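Local coordinates for protein esterase A (Caulobacter crescentus, PDB 5GKV) that probably hydrolyses ester bonds as a serine hydrolase of the beta-lactamase and penicillin-binding protein family, at residues Leu88-Leu93 with Leu99-Ala104; Gln124-Gln129 with Tyr176-Ile181; Arg275-Leu280 with Ala320-Asn325. One frame throughout, in Å; residues are numbered along the deposited sequence.

Contact 1. Residues Leu88-Leu93 with Leu99-Ala104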
ATOM      1  N   LEU A  88       4.199   7.943   0.629  1.00 16.37           N
ATOM      2  CA  LEU A  88       3.820   9.350   0.663  1.00 14.42           C
ATOM      3  C   LEU A  88       4.403  10.047   1.889  1.00 15.13           C
ATOM      4  O   LEU A  88       4.912  11.165   1.788  1.00 14.21           O
ATOM      5  CB  LEU A  88       2.288   9.469   0.640  1.00 15.73           C
ATOM      6  CG  LEU A  88       1.617  10.852   0.542  1.00 19.33           C
ATOM      7  CD1 LEU A  88       0.168  10.651   0.202  1.00 25.08           C
ATOM      8  CD2 LEU A  88       1.661  11.637   1.815  1.00 31.44           C
ATOM      9  N   LEU A  89       4.327   9.411   3.060  1.00 14.35           N
ATOM     10  CA  LEU A  89       4.830  10.053   4.273  1.00 15.20           C
ATOM     11  C   LEU A  89       6.326  10.329   4.172  1.00 17.36           C
ATOM     12  O   LEU A  89       6.789  11.404   4.577  1.00 17.84           O
ATOM     13  CB  LEU A  89       4.515   9.198   5.500  1.00 18.16           C
ATOM     14  CG  LEU A  89       3.019   9.060   5.813  1.00 18.97           C
ATOM     15  CD1 LEU A  89       2.768   8.052   6.947  1.00 15.55           C
ATOM     16  CD2 LEU A  89       2.431  10.422   6.152  1.00 17.26           C
ATOM     17  N   ILE A  90       7.094   9.393   3.600  1.00 15.34           N
ATOM     18  CA  ILE A  90       8.518   9.644   3.383  1.00 19.93           C
ATOM     19  C   ILE A  90       8.707  10.754   2.355  1.00 16.82           C
ATOM     20  O   ILE A  90       9.526  11.663   2.548  1.00 19.94           O
ATOM     21  CB  ILE A  90       9.254   8.353   2.953  1.00 18.84           C
ATOM     22  CG1 ILE A  90       9.333   7.340   4.110  1.00 24.12           C
ATOM     23  CG2 ILE A  90      10.644   8.686   2.435  1.00 18.74           C
ATOM     24  CD1 ILE A  90      10.200   7.784   5.285  1.00 22.81           C
ATOM     25  N   ALA A  91       7.963  10.687   1.240  1.00 17.63           N
ATOM     26  CA  ALA A  91       8.082  11.695   0.188  1.00 18.30           C
ATOM     27  C   ALA A  91       7.888  13.104   0.736  1.00 21.67           C
ATOM     28  O   ALA A  91       8.549  14.054   0.285  1.00 18.45           O
ATOM     29  CB  ALA A  91       7.057  11.433  -0.919  1.00 18.06           C
ATOM     30  N   ARG A  92       6.978  13.258   1.700  1.00 16.77           N
ATOM     31  CA  ARG A  92       6.775  14.558   2.344  1.00 22.93           C
ATOM     32  C   ARG A  92       8.013  15.012   3.122  1.00 19.93           C
ATOM     33  O   ARG A  92       8.411  16.181   3.029  1.00 20.31           O
ATOM     34  CB  ARG A  92       5.548  14.498   3.256  1.00 18.78           C
ATOM     35  CG  ARG A  92       4.213  14.511   2.485  1.00 19.52           C
ATOM     36  CD  ARG A  92       3.014  14.466   3.433  1.00 22.96           C
ATOM     37  NE  ARG A  92       2.658  15.768   4.019  1.00 31.05           N
ATOM     38  CZ  ARG A  92       2.576  16.017   5.324  1.00 30.98           C
ATOM     39  NH1 ARG A  92       2.834  15.067   6.206  1.00 34.28           N
ATOM     40  NH2 ARG A  92       2.241  17.224   5.754  1.00 31.35           N
ATOM     41  N   LEU A  93       8.620  14.117   3.918  1.00 18.04           N
ATOM     42  CA  LEU A  93       9.849  14.485   4.634  1.00 20.85           C
ATOM     43  C   LEU A  93      10.936  14.948   3.680  1.00 23.42           C
ATOM     44  O   LEU A  93      11.660  15.910   3.973  1.00 20.56           O
ATOM     45  CB  LEU A  93      10.397  13.324   5.454  1.00 19.12           C
ATOM     46  CG  LEU A  93       9.626  12.851   6.666  1.00 20.68           C
ATOM     47  CD1 LEU A  93      10.416  11.720   7.338  1.00 23.93           C
ATOM     48  CD2 LEU A  93       9.425  14.019   7.625  1.00 21.97           C
ATOM     49  N   LEU A  99      15.137  15.246   4.881  1.00 21.67           N
ATOM     50  CA  LEU A  99      15.636  13.939   4.475  1.00 20.87           C
ATOM     51  C   LEU A  99      15.874  14.040   2.984  1.00 19.51           C
ATOM     52  O   LEU A  99      15.238  14.856   2.315  1.00 23.52           O
ATOM     53  CB  LEU A  99      14.618  12.827   4.793  1.00 18.72           C
ATOM     54  CG  LEU A  99      14.976  11.349   4.585  1.00 21.76           C
ATOM     55  CD1 LEU A  99      15.998  10.916   5.618  1.00 21.06           C
ATOM     56  CD2 LEU A  99      13.711  10.473   4.667  1.00 18.97           C
ATOM     57  N   ALA A 100      16.806  13.245   2.474  1.00 18.11           N
ATOM     58  CA  ALA A 100      17.082  13.216   1.045  1.00 26.56           C
ATOM     59  C   ALA A 100      17.032  11.773   0.581  1.00 20.53           C
ATOM     60  O   ALA A 100      17.423  10.870   1.324  1.00 22.87           O
ATOM     61  CB  ALA A 100      18.443  13.840   0.704  1.00 23.56           C
ATOM     62  N   TYR A 101      16.518  11.558  -0.635  1.00 18.69           N
ATOM     63  CA  TYR A 101      16.384  10.192  -1.139  1.00 18.69           C
ATOM     64  C   TYR A 101      17.737   9.517  -1.306  1.00 21.51           C
ATOM     65  O   TYR A 101      17.836   8.294  -1.176  1.00 21.64           O
ATOM     66  CB  TYR A 101      15.625  10.185  -2.463  1.00 19.72           C
ATOM     67  CG  TYR A 101      14.112  10.185  -2.296  1.00 21.92           C
ATOM     68  CD1 TYR A 101      13.490   9.224  -1.514  1.00 19.86           C
ATOM     69  CD2 TYR A 101      13.317  11.134  -2.929  1.00 21.48           C
ATOM     70  CE1 TYR A 101      12.124   9.208  -1.349  1.00 20.47           C
ATOM     71  CE2 TYR A 101      11.914  11.133  -2.768  1.00 20.73           C
ATOM     72  CZ  TYR A 101      11.338  10.157  -1.981  1.00 21.08           C
ATOM     73  OH  TYR A 101       9.987  10.109  -1.796  1.00 18.89           O
ATOM     74  N   ASP A 102      18.793  10.276  -1.594  1.00 20.93           N
ATOM     75  CA  ASP A 102      20.106   9.665  -1.768  1.00 22.45           C
ATOM     76  C   ASP A 102      20.947   9.726  -0.496  1.00 26.41           C
ATOM     77  O   ASP A 102      22.150   9.449  -0.537  1.00 25.72           O
ATOM     78  CB  ASP A 102      20.841  10.311  -2.953  1.00 26.46           C
ATOM     79  CG  ASP A 102      21.137  11.791  -2.733  1.00 34.62           C
ATOM     80  OD1 ASP A 102      20.673  12.369  -1.720  1.00 29.48           O
ATOM     81  OD2 ASP A 102      21.834  12.377  -3.588  1.00 35.45           O
ATOM     82  N   GLN A 103      20.332  10.081   0.625  1.00 24.22           N
ATOM     83  CA  GLN A 103      20.978  10.060   1.928  1.00 27.40           C
ATOM     84  C   GLN A 103      21.094   8.625   2.434  1.00 26.99           C
ATOM     85  O   GLN A 103      20.164   7.829   2.291  1.00 23.33           O
ATOM     86  CB  GLN A 103      20.160  10.911   2.902  1.00 24.79           C
ATOM     87  CG  GLN A 103      20.690  11.061   4.297  1.00 29.61           C
ATOM     88  CD  GLN A 103      19.864  12.061   5.071  1.00 33.36           C
ATOM     89  OE1 GLN A 103      18.877  12.598   4.551  1.00 25.07           O
ATOM     90  NE2 GLN A 103      20.252  12.321   6.314  1.00 34.10           N
ATOM     91  N   ALA A 104      22.248   8.298   3.019  1.00 23.85           N
ATOM     92  CA  ALA A 104      22.438   6.988   3.632  1.00 21.19           C
ATOM     93  C   ALA A 104      21.474   6.788   4.794  1.00 23.31           C
ATOM     94  O   ALA A 104      21.339   7.655   5.669  1.00 24.43           O
ATOM     95  CB  ALA A 104      23.885   6.828   4.116  1.00 22.63           C
TER

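Contact 2. Residues Gln124-Gln129 with Tyr176-Ile181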
ATOM      1  N   GLN A 124      17.060   3.503  -2.044  1.00 18.09           N
ATOM      2  CA  GLN A 124      17.378   2.093  -2.271  1.00 17.43           C
ATOM      3  C   GLN A 124      16.535   1.198  -1.369  1.00 17.27           C
ATOM      4  O   GLN A 124      16.008   0.168  -1.815  1.00 19.82           O
ATOM      5  CB  GLN A 124      18.883   1.847  -2.045  1.00 14.41           C
ATOM      6  CG  GLN A 124      19.727   2.304  -3.233  1.00 18.92           C
ATOM      7  CD  GLN A 124      21.199   2.503  -2.899  1.00 20.73           C
ATOM      8  OE1 GLN A 124      21.658   2.169  -1.811  1.00 18.46           O
ATOM      9  NE2 GLN A 124      21.941   3.058  -3.841  1.00 23.72           N
ATOM     10  N   ALA A 125      16.387   1.588  -0.099  1.00 15.74           N
ATOM     11  CA  ALA A 125      15.563   0.830   0.840  1.00 19.01           C
ATOM     12  C   ALA A 125      14.111   0.792   0.396  1.00 18.80           C
ATOM     13  O   ALA A 125      13.457  -0.259   0.467  1.00 15.24           O
ATOM     14  CB  ALA A 125      15.649   1.439   2.242  1.00 17.30           C
ATOM     15  N   LEU A 126      13.582   1.934  -0.039  1.00 16.03           N
ATOM     16  CA  LEU A 126      12.163   2.021  -0.369  1.00 17.73           C
ATOM     17  C   LEU A 126      11.827   1.370  -1.698  1.00 17.32           C
ATOM     18  O   LEU A 126      10.658   1.049  -1.923  1.00 17.84           O
ATOM     19  CB  LEU A 126      11.704   3.483  -0.378  1.00 17.48           C
ATOM     20  CG  LEU A 126      11.735   4.171   0.991  1.00 21.44           C
ATOM     21  CD1 LEU A 126      11.292   5.622   0.836  1.00 21.62           C
ATOM     22  CD2 LEU A 126      10.846   3.436   1.984  1.00 21.18           C
ATOM     23  N   SER A 127      12.819   1.123  -2.560  1.00 17.25           N
ATOM     24  CA  SER A 127      12.594   0.407  -3.807  1.00 17.34           C
ATOM     25  C   SER A 127      13.026  -1.063  -3.729  1.00 14.48           C
ATOM     26  O   SER A 127      13.234  -1.702  -4.768  1.00 13.92           O
ATOM     27  CB  SER A 127      13.290   1.129  -4.966  1.00 19.03           C
ATOM     28  OG  SER A 127      14.686   1.285  -4.729  1.00 19.28           O
ATOM     29  N   HIS A 128      13.134  -1.612  -2.519  1.00 13.68           N
ATOM     30  CA  HIS A 128      13.313  -3.039  -2.290  1.00 16.62           C
ATOM     31  C   HIS A 128      14.660  -3.529  -2.804  1.00 18.36           C
ATOM     32  O   HIS A 128      14.792  -4.672  -3.234  1.00 17.09           O
ATOM     33  CB  HIS A 128      12.130  -3.833  -2.896  1.00 13.17           C
ATOM     34  CG  HIS A 128      10.800  -3.325  -2.409  1.00 17.93           C
ATOM     35  ND1 HIS A 128      10.270  -3.683  -1.182  1.00 17.90           N
ATOM     36  CD2 HIS A 128       9.944  -2.414  -2.935  1.00 16.22           C
ATOM     37  CE1 HIS A 128       9.128  -3.041  -0.989  1.00 14.86           C
ATOM     38  NE2 HIS A 128       8.904  -2.264  -2.036  1.00 15.52           N
ATOM     39  N   GLN A 129      15.680  -2.670  -2.728  1.00 17.52           N
ATOM     40  CA  GLN A 129      17.014  -3.025  -3.186  1.00 20.04           C
ATOM     41  C   GLN A 129      17.945  -3.464  -2.067  1.00 21.18           C
ATOM     42  O   GLN A 129      19.004  -4.036  -2.360  1.00 22.52           O
ATOM     43  CB  GLN A 129      17.648  -1.840  -3.914  1.00 19.49           C
ATOM     44  CG  GLN A 129      16.936  -1.454  -5.175  1.00 20.73           C
ATOM     45  CD  GLN A 129      17.712  -0.406  -5.921  1.00 22.91           C
ATOM     46  OE1 GLN A 129      18.818  -0.673  -6.392  1.00 23.92           O
ATOM     47  NE2 GLN A 129      17.162   0.797  -6.016  1.00 17.75           N
ATOM     48  N   TYR A 176       8.906  -1.498   8.544  1.00 19.55           N
ATOM     49  CA  TYR A 176       9.811  -1.147   9.624  1.00 21.05           C
ATOM     50  C   TYR A 176      10.968  -0.301   9.113  1.00 21.08           C
ATOM     51  O   TYR A 176      11.402   0.633   9.799  1.00 22.72           O
ATOM     52  CB  TYR A 176      10.305  -2.418  10.318  1.00 21.04           C
ATOM     53  CG  TYR A 176       9.173  -3.228  10.914  1.00 23.05           C
ATOM     54  CD1 TYR A 176       8.438  -4.127  10.130  1.00 19.94           C
ATOM     55  CD2 TYR A 176       8.816  -3.085  12.262  1.00 24.23           C
ATOM     56  CE1 TYR A 176       7.398  -4.864  10.670  1.00 23.69           C
ATOM     57  CE2 TYR A 176       7.775  -3.824  12.812  1.00 24.97           C
ATOM     58  CZ  TYR A 176       7.069  -4.713  12.011  1.00 26.44           C
ATOM     59  OH  TYR A 176       6.025  -5.453  12.533  1.00 26.16           O
ATOM     60  N   LEU A 177      11.457  -0.583   7.900  1.00 16.74           N
ATOM     61  CA  LEU A 177      12.484   0.267   7.305  1.00 20.20           C
ATOM     62  C   LEU A 177      11.965   1.689   7.107  1.00 19.34           C
ATOM     63  O   LEU A 177      12.569   2.657   7.589  1.00 19.70           O
ATOM     64  CB  LEU A 177      12.959  -0.317   5.974  1.00 18.92           C
ATOM     65  CG  LEU A 177      13.656  -1.679   6.007  1.00 22.65           C
ATOM     66  CD1 LEU A 177      14.139  -2.065   4.601  1.00 18.88           C
ATOM     67  CD2 LEU A 177      14.802  -1.659   7.008  1.00 20.98           C
ATOM     68  N   ALA A 178      10.850   1.827   6.380  1.00 20.08           N
ATOM     69  CA  ALA A 178      10.244   3.137   6.163  1.00 20.55           C
ATOM     70  C   ALA A 178       9.827   3.779   7.481  1.00 19.75           C
ATOM     71  O   ALA A 178      10.052   4.976   7.694  1.00 18.72           O
ATOM     72  CB  ALA A 178       9.035   3.016   5.230  1.00 16.08           C
ATOM     73  N   GLY A 179       9.214   2.995   8.373  1.00 18.68           N
ATOM     74  CA  GLY A 179       8.673   3.566   9.595  1.00 20.88           C
ATOM     75  C   GLY A 179       9.758   4.095  10.511  1.00 20.01           C
ATOM     76  O   GLY A 179       9.582   5.124  11.169  1.00 20.72           O
ATOM     77  N   GLU A 180      10.893   3.402  10.570  1.00 17.86           N
ATOM     78  CA  GLU A 180      11.928   3.791  11.518  1.00 17.31           C
ATOM     79  C   GLU A 180      12.718   4.982  10.994  1.00 17.80           C
ATOM     80  O   GLU A 180      13.090   5.866  11.768  1.00 17.98           O
ATOM     81  CB  GLU A 180      12.838   2.589  11.819  1.00 20.85           C
ATOM     82  CG  GLU A 180      13.958   2.850  12.816  1.00 22.46           C
ATOM     83  CD  GLU A 180      13.475   3.155  14.223  1.00 25.28           C
ATOM     84  OE1 GLU A 180      12.249   3.145  14.469  1.00 22.73           O
ATOM     85  OE2 GLU A 180      14.341   3.420  15.089  1.00 29.81           O
ATOM     86  N   ILE A 181      12.965   5.028   9.684  1.00 19.04           N
ATOM     87  CA  ILE A 181      13.523   6.233   9.074  1.00 16.97           C
ATOM     88  C   ILE A 181      12.628   7.427   9.381  1.00 20.32           C
ATOM     89  O   ILE A 181      13.090   8.480   9.851  1.00 18.70           O
ATOM     90  CB  ILE A 181      13.696   6.036   7.558  1.00 18.15           C
ATOM     91  CG1 ILE A 181      14.753   4.955   7.253  1.00 18.78           C
ATOM     92  CG2 ILE A 181      14.065   7.361   6.878  1.00 21.58           C
ATOM     93  CD1 ILE A 181      14.757   4.550   5.792  1.00 17.15           C
TER

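Contact 3. Residues Arg275-Leu280 with Ala320-Asn325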
ATOM      1  N   ARG A 275      -9.117   9.884  -2.379  1.00 13.20           N
ATOM      2  CA  ARG A 275      -8.866  11.293  -2.106  1.00 16.15           C
ATOM      3  C   ARG A 275      -7.387  11.546  -1.831  1.00 17.38           C
ATOM      4  O   ARG A 275      -6.814  12.507  -2.354  1.00 16.47           O
ATOM      5  CB  ARG A 275      -9.729  11.758  -0.929  1.00 17.94           C
ATOM      6  CG  ARG A 275     -11.224  11.727  -1.223  1.00 19.56           C
ATOM      7  CD  ARG A 275     -12.059  12.159  -0.018  1.00 19.69           C
ATOM      8  NE  ARG A 275     -11.663  13.478   0.444  1.00 26.15           N
ATOM      9  CZ  ARG A 275     -11.763  13.897   1.705  1.00 32.56           C
ATOM     10  NH1 ARG A 275     -12.253  13.090   2.643  1.00 31.82           N
ATOM     11  NH2 ARG A 275     -11.360  15.122   2.033  1.00 34.50           N
ATOM     12  N   LEU A 276      -6.750  10.681  -1.032  1.00 15.75           N
ATOM     13  CA  LEU A 276      -5.338  10.872  -0.715  1.00 17.60           C
ATOM     14  C   LEU A 276      -4.476  10.765  -1.967  1.00 21.34           C
ATOM     15  O   LEU A 276      -3.646  11.646  -2.242  1.00 18.36           O
ATOM     16  CB  LEU A 276      -4.889   9.866   0.355  1.00 13.79           C
ATOM     17  CG  LEU A 276      -3.422   9.997   0.800  1.00 18.06           C
ATOM     18  CD1 LEU A 276      -3.174  11.349   1.451  1.00 23.88           C
ATOM     19  CD2 LEU A 276      -3.048   8.884   1.749  1.00 23.34           C
ATOM     20  N   MET A 277      -4.653   9.687  -2.747  1.00 16.15           N
ATOM     21  CA  MET A 277      -3.924   9.577  -4.001  1.00 17.18           C
ATOM     22  C   MET A 277      -4.344  10.666  -4.980  1.00 17.15           C
ATOM     23  O   MET A 277      -3.537  11.081  -5.821  1.00 17.71           O
ATOM     24  CB  MET A 277      -4.132   8.195  -4.635  1.00 13.87           C
ATOM     25  CG  MET A 277      -3.650   7.027  -3.791  1.00 16.56           C
ATOM     26  SD  MET A 277      -1.919   7.127  -3.277  1.00 16.94           S
ATOM     27  CE  MET A 277      -1.143   6.628  -4.821  1.00 16.25           C
ATOM     28  N   GLY A 278      -5.590  11.142  -4.877  1.00 15.45           N
ATOM     29  CA  GLY A 278      -6.032  12.247  -5.718  1.00 18.72           C
ATOM     30  C   GLY A 278      -5.190  13.499  -5.537  1.00 19.91           C
ATOM     31  O   GLY A 278      -4.922  14.223  -6.502  1.00 22.36           O
ATOM     32  N   ALA A 279      -4.752  13.766  -4.302  1.00 19.74           N
ATOM     33  CA  ALA A 279      -3.865  14.900  -4.075  1.00 22.09           C
ATOM     34  C   ALA A 279      -2.565  14.745  -4.858  1.00 23.77           C
ATOM     35  O   ALA A 279      -2.057  15.716  -5.430  1.00 22.33           O
ATOM     36  CB  ALA A 279      -3.581  15.064  -2.581  1.00 23.61           C
ATOM     37  N   LEU A 280      -2.011  13.527  -4.897  1.00 18.70           N
ATOM     38  CA  LEU A 280      -0.820  13.261  -5.703  1.00 19.92           C
ATOM     39  C   LEU A 280      -1.102  13.334  -7.205  1.00 24.18           C
ATOM     40  O   LEU A 280      -0.162  13.517  -7.990  1.00 22.88           O
ATOM     41  CB  LEU A 280      -0.238  11.886  -5.346  1.00 19.29           C
ATOM     42  CG  LEU A 280      -0.037  11.610  -3.857  1.00 22.44           C
ATOM     43  CD1 LEU A 280       0.693  10.271  -3.649  1.00 20.67           C
ATOM     44  CD2 LEU A 280       0.754  12.757  -3.219  1.00 20.94           C
ATOM     45  N   ALA A 320      10.123   5.283  -5.335  1.00 18.00           N
ATOM     46  CA  ALA A 320      10.561   5.278  -3.933  1.00 17.51           C
ATOM     47  C   ALA A 320       9.419   4.795  -3.030  1.00 20.19           C
ATOM     48  O   ALA A 320       8.812   5.549  -2.259  1.00 17.96           O
ATOM     49  CB  ALA A 320      11.066   6.658  -3.524  1.00 17.92           C
ATOM     50  N   GLY A 321       9.157   3.486  -3.117  1.00 16.75           N
ATOM     51  CA  GLY A 321       8.091   2.831  -2.387  1.00 13.72           C
ATOM     52  C   GLY A 321       6.791   2.671  -3.154  1.00 17.67           C
ATOM     53  O   GLY A 321       6.022   1.749  -2.857  1.00 19.08           O
ATOM     54  N   PHE A 322       6.533   3.525  -4.142  1.00 19.72           N
ATOM     55  CA  PHE A 322       5.380   3.358  -5.024  1.00 18.35           C
ATOM     56  C   PHE A 322       5.700   2.353  -6.134  1.00 18.10           C
ATOM     57  O   PHE A 322       6.810   2.325  -6.676  1.00 18.32           O
ATOM     58  CB  PHE A 322       4.978   4.701  -5.661  1.00 15.56           C
ATOM     59  CG  PHE A 322       4.500   5.752  -4.688  1.00 16.75           C
ATOM     60  CD1 PHE A 322       3.258   5.641  -4.079  1.00 14.94           C
ATOM     61  CD2 PHE A 322       5.276   6.885  -4.423  1.00 19.35           C
ATOM     62  CE1 PHE A 322       2.795   6.632  -3.198  1.00 15.43           C
ATOM     63  CE2 PHE A 322       4.832   7.874  -3.526  1.00 20.23           C
ATOM     64  CZ  PHE A 322       3.587   7.745  -2.914  1.00 17.83           C
ATOM     65  N   MET A 323       4.716   1.527  -6.479  1.00 14.50           N
ATOM     66  CA  MET A 323       4.800   0.737  -7.697  1.00 16.57           C
ATOM     67  C   MET A 323       4.364   1.610  -8.867  1.00 20.26           C
ATOM     68  O   MET A 323       3.282   2.204  -8.835  1.00 16.61           O
ATOM     69  CB  MET A 323       3.922  -0.512  -7.593  1.00 15.77           C
ATOM     70  CG  MET A 323       4.087  -1.471  -8.774  1.00 25.53           C
ATOM     71  SD  MET A 323       3.161  -3.016  -8.598  1.00 26.67           S
ATOM     72  CE  MET A 323       2.693  -2.952  -6.829  1.00 23.96           C
ATOM     73  N   ARG A 324       5.213   1.719  -9.881  1.00 17.08           N
ATOM     74  CA  ARG A 324       4.796   2.404 -11.095  1.00 17.51           C
ATOM     75  C   ARG A 324       3.976   1.449 -11.971  1.00 15.72           C
ATOM     76  O   ARG A 324       3.971   0.235 -11.773  1.00 17.05           O
ATOM     77  CB  ARG A 324       6.022   2.946 -11.840  1.00 19.61           C
ATOM     78  CG  ARG A 324       6.892   3.838 -10.939  1.00 20.57           C
ATOM     79  CD  ARG A 324       8.115   4.395 -11.677  1.00 21.89           C
ATOM     80  NE  ARG A 324       7.725   5.387 -12.677  1.00 20.35           N
ATOM     81  CZ  ARG A 324       7.694   5.165 -13.984  1.00 22.59           C
ATOM     82  NH1 ARG A 324       8.043   3.979 -14.464  1.00 21.87           N
ATOM     83  NH2 ARG A 324       7.318   6.139 -14.813  1.00 24.06           N
ATOM     84  N   ASN A 325       3.243   2.021 -12.927  1.00 16.62           N
ATOM     85  CA  ASN A 325       2.194   1.250 -13.592  1.00 17.82           C
ATOM     86  C   ASN A 325       2.766   0.352 -14.686  1.00 19.45           C
ATOM     87  O   ASN A 325       2.469  -0.848 -14.733  1.00 22.65           O
ATOM     88  CB  ASN A 325       1.123   2.200 -14.132  1.00 18.11           C
ATOM     89  CG  ASN A 325      -0.168   1.477 -14.523  1.00 19.92           C
ATOM     90  OD1 ASN A 325      -0.475   0.393 -14.014  1.00 16.12           O
ATOM     91  ND2 ASN A 325      -0.920   2.081 -15.432  1.00 16.74           N
TER

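Contact 1. Residues Leu88-Leu93 with Leu99-Ala104
Leu-99, Tyr-101 and the helix residues Ile-90, Ala-91 and Leu-93 form a buried, mostly apolar contact, without a hydrogen bond between the segments, across the chain's reversal after helix 82-95. Leu-99 comes first: its CB faces that of Leu-93 at 4.3 Å, while its CG stands anti to the backbone N (chi1 -174°), which carries CD2 to the CG2 branch of Ile-90, 4.2 Å away. Ala-100 points its CB away from the helix, and its N-H is held by Gln-103 OE1 at 3.0 Å, the donor lying in the carbonyl plane of the amide. Tyr-101 then returns to the helix, its ring reaching past Ile-90 CG2, which approaches CE1 obliquely at 4.1 Å. The phenol end goes furthest: OH lies 3.2 Å from Ala-91 CA and 3.3 Å from its CB, beside the helix backbone. Tyr-101 is the second residue of a type I beta turn from Ala-100 to Gln-103, closed by Gln-103 N to Ala-100 O, and Gln-103 NE2 is hydrogen-bonded to Asp-107 OD1. Arg-304 makes a cation-pi contact with the Tyr-101 ring. This is a helix with its following loop folded back on it, within the helical part of the beta-lactamase fold.

Contact 2. Residues Gln124-Gln129 with Tyr176-Ile181
Leu-126 and Ala-178 meet where the C-terminal end of helix 122-126 packs on the middle of helix 173-186, a helix-helix contact in the helical part of the beta-lactamase fold. The CA-CB bond of Leu-126 does not point at the partner helix, but the end of the side chain comes nearer: with CG beside the backbone N (chi1 -66°), the CD2 branch is brought to 3.7 Å from Ala-178 CB, whereas CD1 goes to Ile-90. One residue earlier the roles are exchanged. The short side chain is now Ala-125, whose CB points at the partner helix, and the long one is Leu-177, which extends CD1 to it at 4.5 Å. Each leucine meets an alanine, and the CA atoms of Leu-126 and Ala-178 are 6.9 Å apart. Ile-181 points the same way but packs on Leu-99. Just past the contact, helix 122-126 ends in a Schellman motif with His-128, at positive phi, as its C-prime residue: Gln-129 N bonds to Gln-124 O, and His-128 N to Ala-125 O. His-128 ND1 accepts a hydrogen bond from His-170 N, which would help fix the ring's rotation. The turn is tied by its side chains as well, Gln-129 NE2 giving a nearly straight bond (174°) of 2.8 Å to Ser-127 OG, which lies in its amide plane.

Contact 3. Residues Arg275-Leu280 with Ala320-Asn325
The edge of the antiparallel sheet of the beta-lactamase fold meets a helix packed beside it here, through one aromatic ring: Phe-322, just before the outermost strand 323-324, reaches to helix 270-281. Its ring is directed at the helix, with CG anti to the carbonyl carbon (chi1 -64°), and its far end does the touching. Leu-280 comes to CZ with its CD1 branch at 3.9 Å, its side chain crossing that of the phenylalanine at a slant. Met-277, one turn earlier, bends along its chain (chi2 -55°, chi3 -78°) and brings its terminal methyl CE to within 4.3 Å of CE1. The two methyls therefore meet neighbouring atoms of the same ring, both obliquely, and no hydrogen bond joins the segments. The nearest CA atoms, those of Met-277 and Phe-322, stay 11.2 Å apart, and side chains from both sides span the gap, that of Phe-322 reaching about halfway. The rest of its surroundings come from other elements: Phe-338 of the adjoining strand 338-341 meets it edge to face, Ala-84 and Ala-87 of helix 82-95 and Ala-300 of helix 294-301 pack on it, and Met-277 rests on Ala-348 and Ala-350 of strand 347-351.

In the fold
All three contacts are buried and mainly apolar, without hydrogen bonds between their segments, but they join different elements. Contact 1 ties helix 82-95 to its own following loop, contact 2 packs two helices and contact 3 links a helix to the edge of the sheet. The centre of contact 3 lies about 9 Å from the centre of the chain, against about 13 and 17 Å for contacts 2 and 1. Segment 88-93 touches both others: Ile-90 packs on Leu-126 and Ile-181, Leu-88 on Leu-276, Leu-280 and Phe-322; Leu-126 also meets Ala-320 and Gly-321. Contact 1 sets a tyrosine hydroxyl against a helix backbone, contact 2 pairs leucine with alanine, contact 3 uses one phenylalanine ring.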